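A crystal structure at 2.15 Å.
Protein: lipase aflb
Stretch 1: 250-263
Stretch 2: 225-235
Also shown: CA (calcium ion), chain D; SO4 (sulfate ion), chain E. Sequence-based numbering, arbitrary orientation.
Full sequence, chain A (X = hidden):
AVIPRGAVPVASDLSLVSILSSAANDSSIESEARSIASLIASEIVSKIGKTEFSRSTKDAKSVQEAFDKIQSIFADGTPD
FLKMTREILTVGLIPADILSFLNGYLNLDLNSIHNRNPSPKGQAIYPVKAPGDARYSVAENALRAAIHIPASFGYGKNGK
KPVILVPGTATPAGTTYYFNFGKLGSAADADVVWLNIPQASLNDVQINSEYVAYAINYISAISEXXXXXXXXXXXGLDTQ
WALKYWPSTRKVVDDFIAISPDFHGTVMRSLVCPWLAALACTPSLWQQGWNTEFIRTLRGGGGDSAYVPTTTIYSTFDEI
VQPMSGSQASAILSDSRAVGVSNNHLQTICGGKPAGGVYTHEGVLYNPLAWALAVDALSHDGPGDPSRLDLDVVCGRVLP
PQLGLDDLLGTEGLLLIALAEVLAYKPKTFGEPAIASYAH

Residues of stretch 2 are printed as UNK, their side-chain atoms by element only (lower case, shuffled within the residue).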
# COMPACT_ATOMS: atom_id res chain seq x y z
N ARG A 250 -17.81 -9.11 -0.30
CA ARG A 250 -17.33 -10.27 0.48
C ARG A 250 -17.53 -11.60 -0.26
O ARG A 250 -16.69 -12.49 -0.13
CB ARG A 250 -18.02 -10.36 1.85
CG ARG A 250 -18.00 -9.09 2.70
CD ARG A 250 -18.78 -9.33 3.98
NE ARG A 250 -19.14 -8.10 4.68
CZ ARG A 250 -19.89 -8.05 5.77
NH1 ARG A 250 -20.36 -9.16 6.31
NH2 ARG A 250 -20.16 -6.88 6.35
N LYS A 251 -18.64 -11.74 -1.01
CA LYS A 251 -18.99 -12.96 -1.75
C LYS A 251 -18.09 -13.22 -2.96
O LYS A 251 -18.01 -14.35 -3.42
CB LYS A 251 -20.45 -12.93 -2.23
CG LYS A 251 -21.48 -12.91 -1.09
CD LYS A 251 -22.91 -12.86 -1.62
CE LYS A 251 -23.91 -12.94 -0.49
NZ LYS A 251 -25.31 -13.01 -0.98
N VAL A 252 -17.43 -12.17 -3.48
CA VAL A 252 -16.61 -12.33 -4.69
C VAL A 252 -15.10 -12.19 -4.42
O VAL A 252 -14.31 -12.25 -5.37
CB VAL A 252 -17.09 -11.41 -5.85
CG1 VAL A 252 -18.53 -11.73 -6.25
CG2 VAL A 252 -16.95 -9.93 -5.51
N VAL A 253 -14.68 -12.05 -3.15
CA VAL A 253 -13.25 -11.95 -2.81
C VAL A 253 -12.82 -13.24 -2.12
O VAL A 253 -13.27 -13.51 -1.01
CB VAL A 253 -12.86 -10.67 -2.02
CG1 VAL A 253 -11.38 -10.69 -1.61
CG2 VAL A 253 -13.16 -9.42 -2.84
N ASP A 254 -11.96 -14.03 -2.80
CA ASP A 254 -11.46 -15.30 -2.26
C ASP A 254 -10.25 -15.12 -1.35
O ASP A 254 -10.02 -15.94 -0.47
CB ASP A 254 -11.14 -16.29 -3.38
CG ASP A 254 -12.35 -16.76 -4.17
OD1 ASP A 254 -13.48 -16.69 -3.63
OD2 ASP A 254 -12.17 -17.23 -5.32
N ASP A 255 -9.45 -14.07 -1.60
CA ASP A 255 -8.25 -13.80 -0.81
C ASP A 255 -7.99 -12.32 -0.70
O ASP A 255 -8.09 -11.59 -1.69
CB ASP A 255 -7.01 -14.46 -1.44
CG ASP A 255 -6.91 -15.97 -1.23
OD1 ASP A 255 -6.61 -16.39 -0.09
OD2 ASP A 255 -7.13 -16.72 -2.20
N PHE A 256 -7.64 -11.89 0.51
CA PHE A 256 -7.26 -10.52 0.80
C PHE A 256 -5.84 -10.62 1.37
O PHE A 256 -5.66 -11.11 2.48
CB PHE A 256 -8.27 -9.84 1.76
CG PHE A 256 -7.95 -8.48 2.36
CD1 PHE A 256 -6.97 -7.66 1.82
CD2 PHE A 256 -8.66 -8.01 3.47
CE1 PHE A 256 -6.67 -6.42 2.38
CE2 PHE A 256 -8.36 -6.77 4.04
CZ PHE A 256 -7.37 -5.98 3.49
N ILE A 257 -4.83 -10.26 0.56
CA ILE A 257 -3.42 -10.29 0.96
C ILE A 257 -3.05 -8.87 1.36
O ILE A 257 -3.08 -7.97 0.53
CB ILE A 257 -2.50 -10.91 -0.13
CG1 ILE A 257 -2.95 -12.35 -0.49
CG2 ILE A 257 -1.01 -10.89 0.31
CD1 ILE A 257 -2.74 -12.75 -1.97
N ALA A 258 -2.77 -8.66 2.64
CA ALA A 258 -2.50 -7.33 3.16
C ALA A 258 -1.04 -7.14 3.59
O ALA A 258 -0.59 -7.73 4.57
CB ALA A 258 -3.45 -7.01 4.30
N ILE A 259 -0.31 -6.33 2.80
CA ILE A 259 1.10 -6.01 3.04
C ILE A 259 1.17 -4.77 3.93
O ILE A 259 0.58 -3.74 3.59
CB ILE A 259 1.87 -5.81 1.70
CG1 ILE A 259 1.57 -6.94 0.66
CG2 ILE A 259 3.37 -5.61 1.93
CD1 ILE A 259 1.95 -8.44 1.07
N SER A 260 1.87 -4.89 5.09
CA SER A 260 2.05 -3.84 6.10
C SER A 260 0.72 -3.14 6.42
O SER A 260 0.66 -1.91 6.34
CB SER A 260 3.10 -2.82 5.64
OG SER A 260 4.35 -3.45 5.42
N PRO A 261 -0.38 -3.88 6.72
CA PRO A 261 -1.66 -3.20 6.97
C PRO A 261 -1.75 -2.57 8.34
O PRO A 261 -1.29 -3.15 9.32
CB PRO A 261 -2.68 -4.31 6.78
CG PRO A 261 -1.96 -5.54 7.24
CD PRO A 261 -0.52 -5.35 6.89
N ASP A 262 -2.36 -1.39 8.42
CA ASP A 262 -2.53 -0.69 9.69
C ASP A 262 -4.00 -0.73 10.10
O ASP A 262 -4.66 0.30 10.19
CB ASP A 262 -1.94 0.73 9.63
CG ASP A 262 -2.56 1.67 8.61
OD1 ASP A 262 -2.90 1.20 7.50
OD2 ASP A 262 -2.70 2.86 8.93
N PHE A 263 -4.51 -1.95 10.37
CA PHE A 263 -5.91 -2.18 10.74
C PHE A 263 -6.33 -1.50 12.03
O PHE A 263 -7.53 -1.37 12.29
CB PHE A 263 -6.27 -3.68 10.77
CG PHE A 263 -6.16 -4.37 9.44
CD1 PHE A 263 -6.95 -3.98 8.37
CD2 PHE A 263 -5.31 -5.46 9.27
CE1 PHE A 263 -6.86 -4.63 7.13
CE2 PHE A 263 -5.26 -6.15 8.05
CZ PHE A 263 -6.02 -5.71 6.99
N UNK A 225 -15.94 -13.88 -12.49
CA UNK A 225 -15.08 -14.66 -11.63
C UNK A 225 -14.93 -14.00 -10.29
O UNK A 225 -15.11 -12.79 -10.17
o UNK A 225 -12.74 -15.45 -11.48
c UNK A 225 -13.69 -14.76 -12.27
N UNK A 226 -14.54 -14.78 -9.28
CA UNK A 226 -14.19 -14.23 -7.99
C UNK A 226 -12.78 -13.66 -8.17
O UNK A 226 -12.09 -13.99 -9.14
o UNK A 226 -16.65 -15.03 -6.90
n UNK A 226 -15.74 -16.17 -5.22
c UNK A 226 -15.65 -15.49 -6.34
c UNK A 226 -14.25 -15.29 -6.90
N UNK A 227 -12.39 -12.76 -7.28
CA UNK A 227 -11.10 -12.09 -7.39
C UNK A 227 -10.31 -12.22 -6.09
O UNK A 227 -10.82 -12.74 -5.09
c UNK A 227 -11.27 -10.58 -7.78
c UNK A 227 -12.02 -10.42 -9.10
c UNK A 227 -11.95 -9.78 -6.66
N UNK A 228 -9.09 -11.71 -6.12
CA UNK A 228 -8.23 -11.58 -4.97
C UNK A 228 -7.84 -10.11 -4.91
O UNK A 228 -7.87 -9.41 -5.93
c UNK A 228 -7.00 -12.44 -5.13
N UNK A 229 -7.56 -9.63 -3.71
CA UNK A 229 -7.13 -8.26 -3.47
C UNK A 229 -5.77 -8.33 -2.78
O UNK A 229 -5.62 -9.07 -1.81
c UNK A 229 -9.52 -7.34 -3.29
c UNK A 229 -8.14 -7.45 -2.61
c UNK A 229 -7.60 -6.07 -2.27
N UNK A 230 -4.79 -7.57 -3.28
CA UNK A 230 -3.49 -7.45 -2.62
C UNK A 230 -3.34 -5.97 -2.32
O UNK A 230 -3.41 -5.14 -3.23
c UNK A 230 -2.32 -7.99 -3.45
c UNK A 230 -0.22 -9.33 -3.21
c UNK A 230 -0.99 -8.15 -2.69
c UNK A 230 -0.14 -6.89 -2.78
N UNK A 231 -3.20 -5.64 -1.04
CA UNK A 231 -3.10 -4.25 -0.62
C UNK A 231 -1.78 -3.95 0.08
O UNK A 231 -1.10 -4.86 0.55
o UNK A 231 -4.11 -4.40 1.60
c UNK A 231 -4.28 -3.90 0.29
N UNK A 232 -1.42 -2.66 0.13
CA UNK A 232 -0.24 -2.16 0.82
C UNK A 232 -0.66 -1.01 1.72
O UNK A 232 -1.46 -0.18 1.30
c UNK A 232 0.88 -1.71 -0.15
c UNK A 232 4.49 1.46 1.39
c UNK A 232 2.62 0.18 0.40
c UNK A 232 4.17 2.51 0.55
n UNK A 232 3.82 -0.89 1.97
c UNK A 232 3.09 2.43 -0.34
c UNK A 232 3.71 0.30 1.30
c UNK A 232 2.32 1.28 -0.43
c UNK A 232 2.83 -1.75 1.52
c UNK A 232 2.08 -1.13 0.56
N UNK A 233 -0.13 -0.97 2.96
CA UNK A 233 -0.32 0.12 3.91
C UNK A 233 -1.81 0.41 4.14
O UNK A 233 -2.57 -0.51 4.43
o UNK A 233 0.44 2.43 4.33
c UNK A 233 0.44 1.36 3.41
N UNK A 234 -2.24 1.68 3.93
CA UNK A 234 -3.63 2.13 4.03
C UNK A 234 -4.57 1.32 3.13
O UNK A 234 -5.76 1.25 3.43
o UNK A 234 -6.52 5.36 2.51
n UNK A 234 -4.52 6.28 2.91
c UNK A 234 -5.43 5.34 3.08
c UNK A 234 -5.08 4.23 4.03
c UNK A 234 -3.73 3.62 3.68
N UNK A 235 -4.04 0.71 2.08
CA UNK A 235 -4.80 -0.16 1.18
C UNK A 235 -5.59 -1.23 1.92
O UNK A 235 -6.69 -1.58 1.50
CA CA D . -6.81 -18.72 -0.81
S SO4 E . -21.40 -9.04 9.71
O1 SO4 E . -21.72 -9.93 8.59
O2 SO4 E . -22.63 -8.75 10.45
O3 SO4 E . -20.45 -9.70 10.59
O4 SO4 E . -20.82 -7.81 9.20
O HOH W 1 -2.18 -3.47 3.41
O HOH W 2 -9.17 -18.50 -0.43
O HOH W 3 -7.54 -19.46 -2.92

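Position 225 carries one carbon and then one oxygen, and its CA-to-CB bond points away from stretch 1, with no contact there; a carbon bearing a single hydroxyl is Ser225. Position 226 has two carbons, the second ending in one oxygen and one nitrogen, which is the short amide of Asn226. Its ND2 donates to Asp254 OD1 at 2.8 Å with an angle of 160°, as expected of an amide nitrogen facing a carboxylate oxygen.

Position 227 shows three carbons forked at CB, one of them 4.0 Å from Val253 CG2: Val227. Its backbone N donates to Val252 O at 2.8 Å, and its O accepts from Asp254 N at 2.9 Å. Position 228 has a single side-chain carbon, CB, 4.2 Å from Asp255 CB, and is therefore Ala228.

Position 229 again has three carbons branching at CB. One branch lies 4.2 Å from Val253 CG1 and the other 4.4 Å from Phe256 CD1, so Val229 touches two residues on one face. Position 230 has four carbons forked at the second, the pattern of Leu230; its CD1 lies 3.9 Å from Ile257 CG2 and its CD2 3.8 Å from Ile259 CG1.

Position 231 has one carbon and one oxygen, the latter 3.4 Å from Phe256 CE1 near the plane of the ring, at its edge. This is Ser231, whose OG donates to water 1 at 2.8 Å; the same water donates to Ile259 O at 2.8 Å. Position 232 holds one carbon and fused five- and six-membered rings with eight carbons and one nitrogen, which only an indole satisfies: Trp232. Its CD1 packs 3.9 Å from Ile259 CG2.

Position 233 has one carbon and one oxygen and points away, so Ser233 meets stretch 1 through its backbone, N donating to Ile259 O at 2.9 Å. Position 234 has three carbons, the third bearing oxygen and nitrogen: Gln234, also directed away. Position 235 has no side-chain atoms and is Gly235; an ideal CB would clash with Trp232 O at 2.7 Å, within the type II' turn that Gly235 N closes on that oxygen.

The contact is a parallel pairing of strands, their axes 13° apart. Val229 N donates to Asp255 O at 2.9 Å and its O accepts from Ile257 N at 2.8 Å; Ser231 repeats this with Ile257 O and Ile259 N, both at 2.8 Å. Alternation puts Val227, Val229 and Ser231 with Val253, Phe256 and Ala258, while Leu230 and Trp232 pack with Ile257 and Ile259 on the other face.

Stretch 2 225-235: SNVAVLSWSQG
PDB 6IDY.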